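Local coordinates for protein putative rhamnosidase (Streptomyces avermitilis, PDB 3W5M) that hydrolyses terminal alpha-L-rhamnose residues from citrus flavonoids and from the arabinogalactan-protein gum arabic, and carries a calcium-dependent rhamnose-binding module, at residues A677-D680 with V681-A684; G696-G699 with V700-W704; P721-H724 with A725-Y729. All coordinates share one frame; numbering follows the deposited sequence.

All three contacts are local and lie in the (alpha/alpha)6-barrel domain. They follow one another along the chain and neither nest nor cross. Contact 1 closes a turn in the loop between helix 658-671 and helix 698-710. Contact 2 runs from the end of that loop into the N-terminal part of helix 698-710. Contact 3 lies in the next helix, 713-732. The three pack together in space. The Phe678 ring of contact 1 reaches Gly696 and Gly699 of contact 2, and Ser722 and Trp726 of contact 3. Trp726 also lies against Val700 and so joins contacts 2 and 3. The loop beside the rhamnose site is thereby tied to two successive barrel helices.

Contact 1. Residues A677-D680 with V681-A684; sequences AFTD and VAPA
Between Thr679 and Val681 the backbone bends at Asp680, in a loop of the (alpha/alpha)6-barrel that joins helix 658-671 to helix 698-710. Thr679 and Val681 have extended backbones. Asp680 between them takes helical backbone angles and turns the chain. A second change of direction follows at the cis peptide bond between Ala682 and Pro683. It brings Ala684 back toward Thr679. Neither segment is regular helix or strand.

One side-chain hydrogen bond spans the first bend. Thr679 OG1 donates to Val681 O at 2.7 Å. The hydroxyl approaches from above the carbonyl plane, 51° out of it, and off the lone-pair directions. The first torsion of Thr679 explains the reach. OG1 lies between its own backbone N and carbonyl carbon (chi1 53°), which turns it to the carbonyl of Val681. Thr679 OG1 is also 4.3 Å from Ala682 CB, so the buried hydroxyl has a methyl as well as an oxygen beside it.

The Asp680 carboxylate leads away from the bend. Asp680 OD2 is hydrogen-bonded to Tyr744 OH, and the backbone Asp680 O to Thr641 OG1. The turn lies at the rhamnose site of the barrel: the Asp680 side chain is about 4 Å from the side chain of Trp695, which binds rhamnose, and the Val681 side chain is about 6 Å from that of Glu636, the inferred proton donor.

The methyl of Thr679 takes another course from its hydroxyl. It turns to Ala684, and these two side chains both touch Ala671 of helix 658-671. Thr679 CG2 is 4.4 Å from Ala684 CB.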
loop_
_atom_site.group_PDB
_atom_site.type_symbol
_atom_site.label_atom_id
_atom_site.label_comp_id
_atom_site.label_asym_id
_atom_site.label_seq_id
_atom_site.Cartn_x
_atom_site.Cartn_y
_atom_site.Cartn_z
ATOM N N ALA A 677 -11.037 20.964 1.397
ATOM C CA ALA A 677 -11.497 19.711 1.956
ATOM C C ALA A 677 -10.444 18.604 1.698
ATOM O O ALA A 677 -10.052 18.385 0.551
ATOM C CB ALA A 677 -12.854 19.322 1.349
ATOM N N PHE A 678 -10.014 17.921 2.758
ATOM C CA PHE A 678 -9.288 16.646 2.569
ATOM C C PHE A 678 -10.240 15.578 1.974
ATOM O O PHE A 678 -11.409 15.492 2.362
ATOM C CB PHE A 678 -8.701 16.189 3.901
ATOM C CG PHE A 678 -7.518 17.019 4.379
ATOM C CD1 PHE A 678 -6.387 17.182 3.563
ATOM C CD2 PHE A 678 -7.512 17.615 5.649
ATOM C CE1 PHE A 678 -5.288 17.930 3.994
ATOM C CE2 PHE A 678 -6.398 18.336 6.089
ATOM C CZ PHE A 678 -5.286 18.495 5.253
ATOM N N THR A 679 -9.724 14.748 1.060
ATOM C CA THR A 679 -10.496 13.685 0.377
ATOM C C THR A 679 -10.624 12.399 1.207
ATOM O O THR A 679 -9.917 12.206 2.202
ATOM C CB THR A 679 -9.845 13.362 -0.993
ATOM O OG1 THR A 679 -8.442 13.079 -0.784
ATOM C CG2 THR A 679 -9.979 14.556 -1.968
ATOM N N ASP A 680 -11.563 11.526 0.816
ATOM C CA ASP A 680 -11.751 10.258 1.482
ATOM C C ASP A 680 -10.557 9.331 1.202
ATOM O O ASP A 680 -10.192 8.521 2.033
ATOM C CB ASP A 680 -13.043 9.575 1.009
ATOM C CG ASP A 680 -14.318 10.333 1.436
ATOM O OD1 ASP A 680 -14.230 11.286 2.255
ATOM O OD2 ASP A 680 -15.410 9.958 0.931
ATOM N N VAL A 681 -9.985 9.443 0.013
ATOM C CA VAL A 681 -8.776 8.654 -0.320
ATOM C C VAL A 681 -7.705 9.540 -0.920
ATOM O O VAL A 681 -8.002 10.535 -1.600
ATOM C CB VAL A 681 -9.047 7.468 -1.295
ATOM C CG1 VAL A 681 -9.990 6.438 -0.652
ATOM C CG2 VAL A 681 -9.552 7.949 -2.654
ATOM N N ALA A 682 -6.439 9.151 -0.717
ATOM C CA ALA A 682 -5.321 9.843 -1.336
ATOM C C ALA A 682 -4.245 8.804 -1.699
ATOM O O ALA A 682 -3.883 7.999 -0.850
ATOM C CB ALA A 682 -4.757 10.889 -0.380
ATOM N N PRO A 683 -3.753 8.814 -2.955
ATOM C CA PRO A 683 -4.158 9.605 -4.138
ATOM C C PRO A 683 -5.645 9.491 -4.436
ATOM O O PRO A 683 -6.259 8.445 -4.225
ATOM C CB PRO A 683 -3.367 8.963 -5.289
ATOM C CG PRO A 683 -2.150 8.431 -4.623
ATOM C CD PRO A 683 -2.613 7.920 -3.277
ATOM N N ALA A 684 -6.209 10.582 -4.933
ATOM C CA ALA A 684 -7.640 10.645 -5.184
ATOM C C ALA A 684 -7.965 10.022 -6.541
ATOM O O ALA A 684 -7.500 10.484 -7.578
ATOM C CB ALA A 684 -8.132 12.092 -5.088
#

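Contact 2. Residues G696-G699 with V700-W704; sequences GDAG and VTVPW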
loop_
_atom_site.group_PDB
_atom_site.type_symbol
_atom_site.label_atom_id
_atom_site.label_comp_id
_atom_site.label_asym_id
_atom_site.label_seq_id
_atom_site.Cartn_x
_atom_site.Cartn_y
_atom_site.Cartn_z
ATOM N N GLY A 696 -11.195 12.768 6.428
ATOM C CA GLY A 696 -10.403 13.930 6.056
ATOM C C GLY A 696 -9.518 14.419 7.185
ATOM O O GLY A 696 -8.437 14.992 6.927
ATOM N N ASP A 697 -9.929 14.165 8.437
ATOM C CA ASP A 697 -9.128 14.558 9.600
ATOM C C ASP A 697 -7.752 13.900 9.732
ATOM O O ASP A 697 -6.936 14.347 10.539
ATOM C CB ASP A 697 -9.940 14.395 10.877
ATOM C CG ASP A 697 -11.144 15.302 10.866
ATOM O OD1 ASP A 697 -10.960 16.530 11.074
ATOM O OD2 ASP A 697 -12.247 14.784 10.571
ATOM N N ALA A 698 -7.486 12.870 8.925
ATOM C CA ALA A 698 -6.161 12.295 8.849
ATOM C C ALA A 698 -5.108 13.346 8.548
ATOM O O ALA A 698 -3.965 13.218 8.990
ATOM C CB ALA A 698 -6.112 11.181 7.806
ATOM N N GLY A 699 -5.485 14.364 7.785
ATOM C CA GLY A 699 -4.604 15.510 7.471
ATOM C C GLY A 699 -4.072 16.270 8.688
ATOM O O GLY A 699 -3.057 16.959 8.593
ATOM N N VAL A 700 -4.785 16.167 9.819
ATOM C CA VAL A 700 -4.387 16.737 11.105
ATOM C C VAL A 700 -3.801 15.678 12.060
ATOM O O VAL A 700 -2.736 15.878 12.679
ATOM C CB VAL A 700 -5.610 17.402 11.812
ATOM C CG1 VAL A 700 -5.117 18.342 12.915
ATOM C CG2 VAL A 700 -6.502 18.103 10.801
ATOM N N THR A 701 -4.472 14.528 12.162
ATOM C CA THR A 701 -4.136 13.534 13.179
ATOM C C THR A 701 -2.888 12.741 12.844
ATOM O O THR A 701 -2.176 12.312 13.729
ATOM C CB THR A 701 -5.260 12.505 13.419
ATOM O OG1 THR A 701 -5.562 11.839 12.197
ATOM C CG2 THR A 701 -6.559 13.193 13.917
ATOM N N VAL A 702 -2.657 12.536 11.562
ATOM C CA VAL A 702 -1.480 11.752 11.150
ATOM C C VAL A 702 -0.152 12.559 11.338
ATOM O O VAL A 702 0.827 12.014 11.868
ATOM C CB VAL A 702 -1.679 11.149 9.747
ATOM C CG1 VAL A 702 -0.432 10.403 9.340
ATOM C CG2 VAL A 702 -2.840 10.126 9.758
ATOM N N PRO A 703 -0.114 13.851 10.940
ATOM C CA PRO A 703 1.069 14.634 11.320
ATOM C C PRO A 703 1.276 14.666 12.825
ATOM O O PRO A 703 2.408 14.564 13.316
ATOM C CB PRO A 703 0.767 16.025 10.758
ATOM C CG PRO A 703 -0.125 15.756 9.594
ATOM C CD PRO A 703 -0.956 14.578 9.975
ATOM N N TRP A 704 0.185 14.792 13.594
ATOM C CA TRP A 704 0.349 14.820 15.036
ATOM C C TRP A 704 0.869 13.501 15.582
ATOM O O TRP A 704 1.740 13.480 16.455
ATOM C CB TRP A 704 -0.968 15.203 15.745
ATOM C CG TRP A 704 -0.754 15.438 17.202
ATOM C CD1 TRP A 704 -1.183 14.656 18.237
ATOM C CD2 TRP A 704 -0.022 16.526 17.791
ATOM N NE1 TRP A 704 -0.778 15.198 19.445
ATOM C CE2 TRP A 704 -0.064 16.341 19.206
ATOM C CE3 TRP A 704 0.663 17.642 17.266
ATOM C CZ2 TRP A 704 0.562 17.223 20.102
ATOM C CZ3 TRP A 704 1.286 18.533 18.165
ATOM C CH2 TRP A 704 1.221 18.312 19.569
#
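The flat peptide carbonyl of Asp697 meets two N-H groups at the start of helix 698-710, a helix of the (alpha/alpha)6-barrel. Thr701 N lies in the carbonyl plane, 3.0 Å from Asp697 O. Val700 N stands above that plane, 55° out of it, and is 2.9 Å from the same Asp697 O. One oxygen therefore accepts two hydrogen bonds, from residues three and four positions on. The bond from Thr701 is the straighter, with an N-H...O angle of 165° against 151° for Val700. The next helical bond runs from Val702 N to Ala698 O at 3.0 Å.

Pro703 then breaks the pattern. It has no N-H to give to Gly699 O, and the helix is kinked there. Its ring fills the place instead. Pro703 CG is 3.3 Å from Gly699 O, and Pro703 CD is 3.4 Å from Ala698 O.

The side chains also have partners beyond this turn. Asp697 OD1 accepts from Ser767 OG and Trp726 NE1, and OD2 takes the N-H of Gly694. The carboxylate is thus gripped at both oxygens, and it lies about 6 Å, side chain to side chain, from Trp695, which binds rhamnose. Thr701 OG1 is hydrogen-bonded to Asn645 OD1 of helix 641-654, while the Pro703 ring touches Leu665 of helix 658-671 and Val715 and Ala719 of helix 713-732. Within the turn, Thr701 OG1 also rests 3.4 Å from Ala698 CA.

One apolar pair lines the side toward helix 641-654. Val702 CG1 is anti to the backbone N, and the other branch, Val702 CG2, reaches back to Ala698 CB at 4.0 Å.

Contact 3. Residues P721-H724 with A725-Y729; sequences PSVH and AWLRY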
loop_
_atom_site.group_PDB
_atom_site.type_symbol
_atom_site.label_atom_id
_atom_site.label_comp_id
_atom_site.label_asym_id
_atom_site.label_seq_id
_atom_site.Cartn_x
_atom_site.Cartn_y
_atom_site.Cartn_z
ATOM N N PRO A 721 -0.404 24.673 7.152
ATOM C CA PRO A 721 -1.257 25.428 6.201
ATOM C C PRO A 721 -2.456 24.646 5.629
ATOM O O PRO A 721 -3.549 25.208 5.473
ATOM C CB PRO A 721 -0.278 25.826 5.085
ATOM C CG PRO A 721 1.071 25.793 5.757
ATOM C CD PRO A 721 1.008 24.644 6.706
ATOM N N SER A 722 -2.267 23.360 5.319
ATOM C CA SER A 722 -3.394 22.504 4.865
ATOM C C SER A 722 -4.420 22.303 5.988
ATOM O O SER A 722 -5.612 22.218 5.720
ATOM C CB SER A 722 -2.908 21.137 4.341
ATOM O OG SER A 722 -2.387 20.346 5.394
ATOM N N VAL A 723 -3.938 22.263 7.234
ATOM C CA VAL A 723 -4.784 22.114 8.425
ATOM C C VAL A 723 -5.651 23.385 8.579
ATOM O O VAL A 723 -6.858 23.280 8.773
ATOM C CB VAL A 723 -3.939 21.833 9.687
ATOM C CG1 VAL A 723 -4.752 21.999 10.978
ATOM C CG2 VAL A 723 -3.358 20.418 9.629
ATOM N N HIS A 724 -5.025 24.560 8.458
ATOM C CA HIS A 724 -5.758 25.848 8.445
ATOM C C HIS A 724 -6.863 25.828 7.396
ATOM O O HIS A 724 -8.008 26.207 7.690
ATOM C CB HIS A 724 -4.810 27.053 8.230
ATOM C CG HIS A 724 -5.488 28.392 8.340
ATOM N ND1 HIS A 724 -5.519 29.120 9.514
ATOM C CD2 HIS A 724 -6.176 29.126 7.430
ATOM C CE1 HIS A 724 -6.189 30.247 9.322
ATOM N NE2 HIS A 724 -6.600 30.276 8.065
ATOM N N ALA A 725 -6.542 25.377 6.177
ATOM C CA ALA A 725 -7.513 25.374 5.099
ATOM C C ALA A 725 -8.661 24.400 5.381
ATOM O O ALA A 725 -9.796 24.664 4.989
ATOM C CB ALA A 725 -6.848 25.065 3.769
ATOM N N TRP A 726 -8.352 23.286 6.058
ATOM C CA TRP A 726 -9.341 22.264 6.433
ATOM C C TRP A 726 -10.282 22.861 7.464
ATOM O O TRP A 726 -11.507 22.713 7.331
ATOM C CB TRP A 726 -8.628 21.036 6.994
ATOM C CG TRP A 726 -9.429 19.934 7.611
ATOM C CD1 TRP A 726 -9.217 19.379 8.836
ATOM C CD2 TRP A 726 -10.465 19.159 6.996
ATOM N NE1 TRP A 726 -10.049 18.313 9.039
ATOM C CE2 TRP A 726 -10.857 18.176 7.937
ATOM C CE3 TRP A 726 -11.117 19.213 5.746
ATOM C CZ2 TRP A 726 -11.865 17.240 7.681
ATOM C CZ3 TRP A 726 -12.164 18.275 5.493
ATOM C CH2 TRP A 726 -12.517 17.314 6.466
ATOM N N LEU A 727 -9.726 23.563 8.457
ATOM C CA LEU A 727 -10.565 24.133 9.536
ATOM C C LEU A 727 -11.492 25.204 8.984
ATOM O O LEU A 727 -12.660 25.340 9.432
ATOM C CB LEU A 727 -9.703 24.699 10.682
ATOM C CG LEU A 727 -9.029 23.675 11.610
ATOM C CD1 LEU A 727 -7.998 24.340 12.507
ATOM C CD2 LEU A 727 -10.019 22.850 12.427
ATOM N N ARG A 728 -10.976 25.975 8.029
ATOM C CA ARG A 728 -11.743 27.015 7.348
ATOM C C ARG A 728 -12.896 26.392 6.556
ATOM O O ARG A 728 -14.046 26.874 6.620
ATOM C CB ARG A 728 -10.835 27.870 6.479
ATOM C CG ARG A 728 -11.548 28.758 5.484
ATOM C CD ARG A 728 -10.531 29.425 4.586
ATOM N NE ARG A 728 -9.779 30.453 5.298
ATOM C CZ ARG A 728 -8.689 31.047 4.811
ATOM N NH1 ARG A 728 -8.229 30.699 3.613
ATOM N NH2 ARG A 728 -8.059 31.985 5.519
ATOM N N TYR A 729 -12.599 25.301 5.848
ATOM C CA TYR A 729 -13.624 24.496 5.194
ATOM C C TYR A 729 -14.676 24.011 6.186
ATOM O O TYR A 729 -15.875 24.091 5.907
ATOM C CB TYR A 729 -12.999 23.274 4.462
ATOM C CG TYR A 729 -14.044 22.270 4.006
ATOM C CD1 TYR A 729 -14.665 22.395 2.759
ATOM C CD2 TYR A 729 -14.432 21.209 4.840
ATOM C CE1 TYR A 729 -15.649 21.492 2.358
ATOM C CE2 TYR A 729 -15.376 20.286 4.428
ATOM C CZ TYR A 729 -15.990 20.445 3.204
ATOM O OH TYR A 729 -16.935 19.532 2.840
#
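This contact spans about two turns of helix 713-732 of the (alpha/alpha)6-barrel, kinked at Pro721 and Ser722, whose N atoms have no hydrogen bond to the preceding turn. Four backbone hydrogen bonds join residues four apart, from Ala725 N to Pro721 O, Trp726 N to Ser722 O, Leu727 N to Val723 O and Arg728 N to His724 O.

On the exposed side, His724 and Arg728 meet one turn apart. Both have CG anti to the backbone N, and the arginine chain bends at chi3 (-72°), which brings its guanidinium back to the ring. The two planes are 87° apart. Arg728 CZ lies in the ring plane at the histidine edge. His724 CD2 lies over one guanidinium face, 3.9 Å above it. His724 NE2 and Arg728 NH2 are 3.4 Å apart, but the angle is too poor for a hydrogen bond. The other ring nitrogen, ND1, is hydrogen-bonded to Tyr785 OH.

On the inner side, Val723 CG1 packs on Leu727 CD1 at 4.3 Å, and both side chains touch Ala771 of helix 756-777.

The His724 pair is thus packing without a hydrogen bond, and Arg728 also touches a crystal neighbour. The nearby positive charge would probably disfavour protonation of His724.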